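Local coordinates for intracellular protein transport protein USO1 (Saccharomyces cerevisiae S288c, PDB 6LSU), which is required for protein transport from the ER to the Golgi complex as a dimeric vesicle-tethering protein, of which this chain is the globular head, at residues Ala83-Ile88 against Ile167-Ala172; Trp589-Phe594 against Tyr714-Ala719. One frame throughout, in Å; residues are numbered along the deposited sequence.

Interaction 1: residues Ala83-Ile88 against Ile167-Ala172; sequences AILETI and IQLLEA
Leu169 points its CB at helix 78-91, and CG, anti to the backbone N (chi1 -173°), is carried out toward that helix, where the chain forks. Each methyl of that fork meets a different residue of the other helix: CD1 lies 3.9 Å from Ile88 CG2, and CD2 lies 4.0 Å from Leu85 CD2. Ile88 sends its CB across as well and offers the short CG2 branch. Leu85 starts less directly, but its far end comes closer: with CD1 anti to CA (chi2 178°), the other methyl, CD2, is turned aside and is the one that meets Leu169. Both side chains cross that of Leu169 at about a right angle, and in each pair it is a methyl that meets a methyl. The nearest backbone approach is Leu85 CA to Leu169 CA, 7.7 Å, and side-chain methyls fill it. This is hydrophobic packing between neighbouring armadillo repeats: residues 83-88 belong to ARM 1, residues 167-172 to ARM 2, in the superhelical head of the tether. Leu151, on helix 145-154, touches both Leu85 and Leu169, and Leu68 of helix 56-73 lies against Ile88, so all three touching residues are buried among apolar neighbours. No hydrogen bond joins the two segments. Glu86, one position along from Leu85, bonds through OE1 to Tyr165 OH and so adds a polar link between helix 78-91 and helix 160-174.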
# COMPACT_ATOMS: atom_id res chain seq x y z
N ALA A 83 42.93 -15.04 -1.09
CA ALA A 83 43.35 -14.88 0.32
C ALA A 83 43.23 -13.41 0.76
O ALA A 83 42.89 -13.11 1.96
CB ALA A 83 44.75 -15.39 0.52
N ILE A 84 43.44 -12.49 -0.17
CA ILE A 84 43.35 -11.04 0.19
C ILE A 84 41.87 -10.68 0.33
O ILE A 84 41.51 -10.05 1.36
CB ILE A 84 44.12 -10.19 -0.84
CG1 ILE A 84 45.63 -10.34 -0.60
CG2 ILE A 84 43.67 -8.73 -0.82
CD1 ILE A 84 46.47 -9.98 -1.80
N LEU A 85 41.04 -11.14 -0.62
CA LEU A 85 39.56 -10.92 -0.56
C LEU A 85 39.04 -11.52 0.76
O LEU A 85 38.26 -10.82 1.45
CB LEU A 85 38.87 -11.50 -1.80
CG LEU A 85 39.22 -10.83 -3.14
CD1 LEU A 85 38.53 -11.52 -4.28
CD2 LEU A 85 38.81 -9.40 -3.19
N GLU A 86 39.46 -12.72 1.16
CA GLU A 86 38.91 -13.28 2.42
C GLU A 86 39.33 -12.34 3.54
O GLU A 86 38.48 -12.05 4.44
CB GLU A 86 39.35 -14.72 2.73
CG GLU A 86 39.02 -15.70 1.63
CD GLU A 86 39.55 -17.12 1.75
OE1 GLU A 86 39.02 -18.01 1.00
OE2 GLU A 86 40.44 -17.36 2.60
N THR A 87 40.56 -11.83 3.48
CA THR A 87 41.16 -11.06 4.60
C THR A 87 40.39 -9.74 4.71
O THR A 87 39.91 -9.41 5.84
CB THR A 87 42.68 -10.92 4.48
OG1 THR A 87 43.22 -12.25 4.56
CG2 THR A 87 43.25 -10.06 5.60
N ILE A 88 40.15 -9.07 3.59
CA ILE A 88 39.41 -7.78 3.64
C ILE A 88 38.00 -7.99 4.20
O ILE A 88 37.54 -7.15 5.02
CB ILE A 88 39.34 -7.10 2.27
CG1 ILE A 88 40.75 -6.89 1.72
CG2 ILE A 88 38.58 -5.78 2.39
CD1 ILE A 88 40.76 -6.24 0.35
N ILE A 167 31.57 -9.96 -5.48
CA ILE A 167 30.14 -9.55 -5.34
C ILE A 167 29.91 -9.13 -3.90
O ILE A 167 29.42 -8.03 -3.65
CB ILE A 167 29.18 -10.68 -5.73
CG1 ILE A 167 29.27 -11.01 -7.22
CG2 ILE A 167 27.76 -10.29 -5.37
CD1 ILE A 167 28.39 -12.17 -7.65
N GLN A 168 30.27 -10.00 -2.95
CA GLN A 168 30.04 -9.76 -1.51
C GLN A 168 30.78 -8.50 -1.08
O GLN A 168 30.13 -7.70 -0.33
CB GLN A 168 30.46 -10.98 -0.70
CG GLN A 168 29.52 -12.14 -0.93
CD GLN A 168 29.96 -13.44 -0.28
OE1 GLN A 168 31.12 -13.82 -0.26
NE2 GLN A 168 28.98 -14.17 0.23
N LEU A 169 32.03 -8.29 -1.53
CA LEU A 169 32.85 -7.13 -1.08
C LEU A 169 32.18 -5.85 -1.59
O LEU A 169 32.02 -4.91 -0.79
CB LEU A 169 34.29 -7.25 -1.57
CG LEU A 169 35.25 -6.19 -1.03
CD1 LEU A 169 35.24 -6.14 0.49
CD2 LEU A 169 36.66 -6.44 -1.55
N LEU A 170 31.75 -5.85 -2.84
CA LEU A 170 30.98 -4.73 -3.45
C LEU A 170 29.67 -4.46 -2.73
O LEU A 170 29.28 -3.26 -2.64
CB LEU A 170 30.72 -5.07 -4.91
CG LEU A 170 31.97 -4.87 -5.77
CD1 LEU A 170 31.67 -5.23 -7.22
CD2 LEU A 170 32.47 -3.42 -5.65
N GLU A 171 28.97 -5.50 -2.28
CA GLU A 171 27.74 -5.33 -1.47
C GLU A 171 28.14 -4.61 -0.17
O GLU A 171 27.40 -3.78 0.28
CB GLU A 171 27.06 -6.66 -1.13
CG GLU A 171 26.23 -7.30 -2.21
CD GLU A 171 25.72 -8.66 -1.72
OE1 GLU A 171 24.58 -8.73 -1.17
OE2 GLU A 171 26.49 -9.65 -1.78
N ALA A 172 29.24 -4.99 0.45
CA ALA A 172 29.71 -4.38 1.72
C ALA A 172 29.97 -2.89 1.53
O ALA A 172 29.50 -2.07 2.35
CB ALA A 172 30.93 -5.11 2.19

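Interaction 2: residues Trp589-Phe594 against Tyr714-Ala719; sequences WLFGDF and YRIRTA
Phe591 presents the CE2 corner of its ring to Ile716, whose CD1 methyl comes in at the ring edge, in plane, 3.3 Å from CE2 and somewhat further from CD2. Arg715 CD stands 4.0 Å from Phe591 CZ, the next corner of the ring, in an oblique approach. Arg715 is extended from CG to NE, which takes the guanidinium past the phenyl group, the two planes 83° apart. The contact is therefore one of aliphatic carbon with ring, and the charged end of Arg715 looks instead to a long, weak ion pair with Glu637. Phe591 and Ile716 are buried: Phe638 meets the phenyl ring, while Met630 and Ile667 pack on the isoleucine. Phe591 is the second residue of a type II beta turn from Leu590 to Asp593, closed by Asp593 N to Leu590 O at 2.8 Å, and Gly592, the third, takes the positive phi. Asp593 sits at the N-cap of helix 594-601, its OD1 making a weak hydrogen bond to Ala596 N. The turn lies where ARM 9 passes into ARM 10 in the helical-repeat head, and the short helix 713-717 packs against it.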
# COMPACT_ATOMS: atom_id res chain seq x y z
N TRP A 589 -25.89 16.63 2.42
CA TRP A 589 -26.99 16.64 1.43
C TRP A 589 -27.61 18.04 1.36
O TRP A 589 -27.91 18.50 0.30
CB TRP A 589 -28.06 15.60 1.77
CG TRP A 589 -28.91 15.29 0.57
CD1 TRP A 589 -29.05 16.07 -0.55
CD2 TRP A 589 -29.72 14.12 0.37
NE1 TRP A 589 -29.93 15.48 -1.40
CE2 TRP A 589 -30.36 14.30 -0.86
CE3 TRP A 589 -30.04 13.00 1.14
CZ2 TRP A 589 -31.28 13.38 -1.35
CZ3 TRP A 589 -30.99 12.11 0.69
CH2 TRP A 589 -31.57 12.28 -0.56
N LEU A 590 -27.87 18.67 2.50
CA LEU A 590 -28.65 19.93 2.57
C LEU A 590 -27.76 21.07 2.11
O LEU A 590 -28.26 21.96 1.37
CB LEU A 590 -29.14 20.16 3.99
CG LEU A 590 -30.60 19.81 4.25
CD1 LEU A 590 -30.90 18.37 3.87
CD2 LEU A 590 -30.93 20.05 5.72
N PHE A 591 -26.49 21.02 2.50
CA PHE A 591 -25.53 22.12 2.17
C PHE A 591 -25.52 22.40 0.66
O PHE A 591 -25.21 21.50 -0.16
CB PHE A 591 -24.13 21.80 2.69
CG PHE A 591 -23.27 23.03 2.71
CD1 PHE A 591 -22.93 23.66 1.53
CD2 PHE A 591 -22.85 23.60 3.91
CE1 PHE A 591 -22.17 24.81 1.53
CE2 PHE A 591 -22.10 24.75 3.91
CZ PHE A 591 -21.76 25.36 2.72
N GLY A 592 -25.92 23.64 0.31
CA GLY A 592 -26.04 24.20 -1.05
C GLY A 592 -27.12 23.51 -1.88
O GLY A 592 -27.04 23.61 -3.11
N ASP A 593 -28.09 22.83 -1.27
CA ASP A 593 -29.17 22.13 -2.01
C ASP A 593 -30.53 22.60 -1.44
O ASP A 593 -31.08 22.00 -0.48
CB ASP A 593 -28.89 20.62 -2.04
CG ASP A 593 -29.87 19.80 -2.86
OD1 ASP A 593 -30.78 20.39 -3.42
OD2 ASP A 593 -29.72 18.57 -2.92
N PHE A 594 -31.07 23.66 -2.04
CA PHE A 594 -32.39 24.27 -1.74
C PHE A 594 -33.51 23.21 -1.74
O PHE A 594 -34.25 23.15 -0.77
CB PHE A 594 -32.65 25.41 -2.73
CG PHE A 594 -31.82 26.64 -2.44
CD1 PHE A 594 -30.56 26.81 -3.00
CD2 PHE A 594 -32.29 27.62 -1.58
CE1 PHE A 594 -29.80 27.93 -2.72
CE2 PHE A 594 -31.52 28.75 -1.30
CZ PHE A 594 -30.28 28.90 -1.87
N TYR A 714 -16.50 28.89 8.51
CA TYR A 714 -16.97 30.26 8.82
C TYR A 714 -18.45 30.36 8.50
O TYR A 714 -19.23 30.70 9.40
CB TYR A 714 -16.17 31.32 8.06
CG TYR A 714 -16.67 32.72 8.26
CD1 TYR A 714 -16.37 33.43 9.41
CD2 TYR A 714 -17.45 33.34 7.29
CE1 TYR A 714 -16.81 34.74 9.59
CE2 TYR A 714 -17.90 34.64 7.46
CZ TYR A 714 -17.58 35.34 8.60
OH TYR A 714 -18.04 36.61 8.74
N ARG A 715 -18.83 30.05 7.26
CA ARG A 715 -20.23 30.09 6.79
C ARG A 715 -21.14 29.29 7.74
O ARG A 715 -22.24 29.75 7.95
CB ARG A 715 -20.36 29.54 5.36
CG ARG A 715 -21.68 29.92 4.70
CD ARG A 715 -21.87 29.28 3.34
NE ARG A 715 -23.11 29.71 2.72
CZ ARG A 715 -23.40 29.56 1.43
NH1 ARG A 715 -22.53 28.96 0.63
NH2 ARG A 715 -24.55 29.97 0.93
N ILE A 716 -20.71 28.14 8.27
CA ILE A 716 -21.58 27.30 9.15
C ILE A 716 -21.80 28.14 10.41
O ILE A 716 -22.96 28.56 10.66
CB ILE A 716 -20.96 25.92 9.49
CG1 ILE A 716 -20.58 25.07 8.27
CG2 ILE A 716 -21.89 25.14 10.42
CD1 ILE A 716 -21.54 25.18 7.13
N ARG A 717 -20.71 28.40 11.13
CA ARG A 717 -20.67 29.10 12.44
C ARG A 717 -21.53 30.37 12.41
O ARG A 717 -22.14 30.66 13.46
CB ARG A 717 -19.23 29.49 12.80
CG ARG A 717 -19.09 30.07 14.20
CD ARG A 717 -17.67 30.49 14.56
NE ARG A 717 -17.21 31.65 13.81
CZ ARG A 717 -16.16 31.69 12.98
NH1 ARG A 717 -15.41 30.61 12.78
NH2 ARG A 717 -15.86 32.81 12.36
N THR A 718 -21.57 31.11 11.28
CA THR A 718 -22.26 32.43 11.18
C THR A 718 -23.57 32.31 10.40
O THR A 718 -24.00 33.32 9.78
CB THR A 718 -21.36 33.50 10.54
OG1 THR A 718 -21.43 33.50 9.11
CG2 THR A 718 -19.91 33.38 10.96
N ALA A 719 -24.20 31.14 10.38
CA ALA A 719 -25.44 30.93 9.61
C ALA A 719 -26.55 31.78 10.25
O ALA A 719 -27.27 32.46 9.49
CB ALA A 719 -25.80 29.46 9.56

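From the N terminus, after three earlier helices the chain reaches helix 78-91 and returns to it with helix 160-174, so interaction 1 closes a loop of 78 residues, a little over half of them helical, and joins ARM 1 to ARM 2. The repeats then continue through the head before residues 589-594 open interaction 2; helix 713-717 closes that one after 119 further residues, bringing the last part of the head back onto the turn between helix 577-590 and helix 594-601. The two loops follow one another, neither nesting nor crossing. Their centres lie 70 Å apart on opposite sides of the chain's centre, with nearest atoms about 55 Å apart, so each ties together its own end of an elongated head.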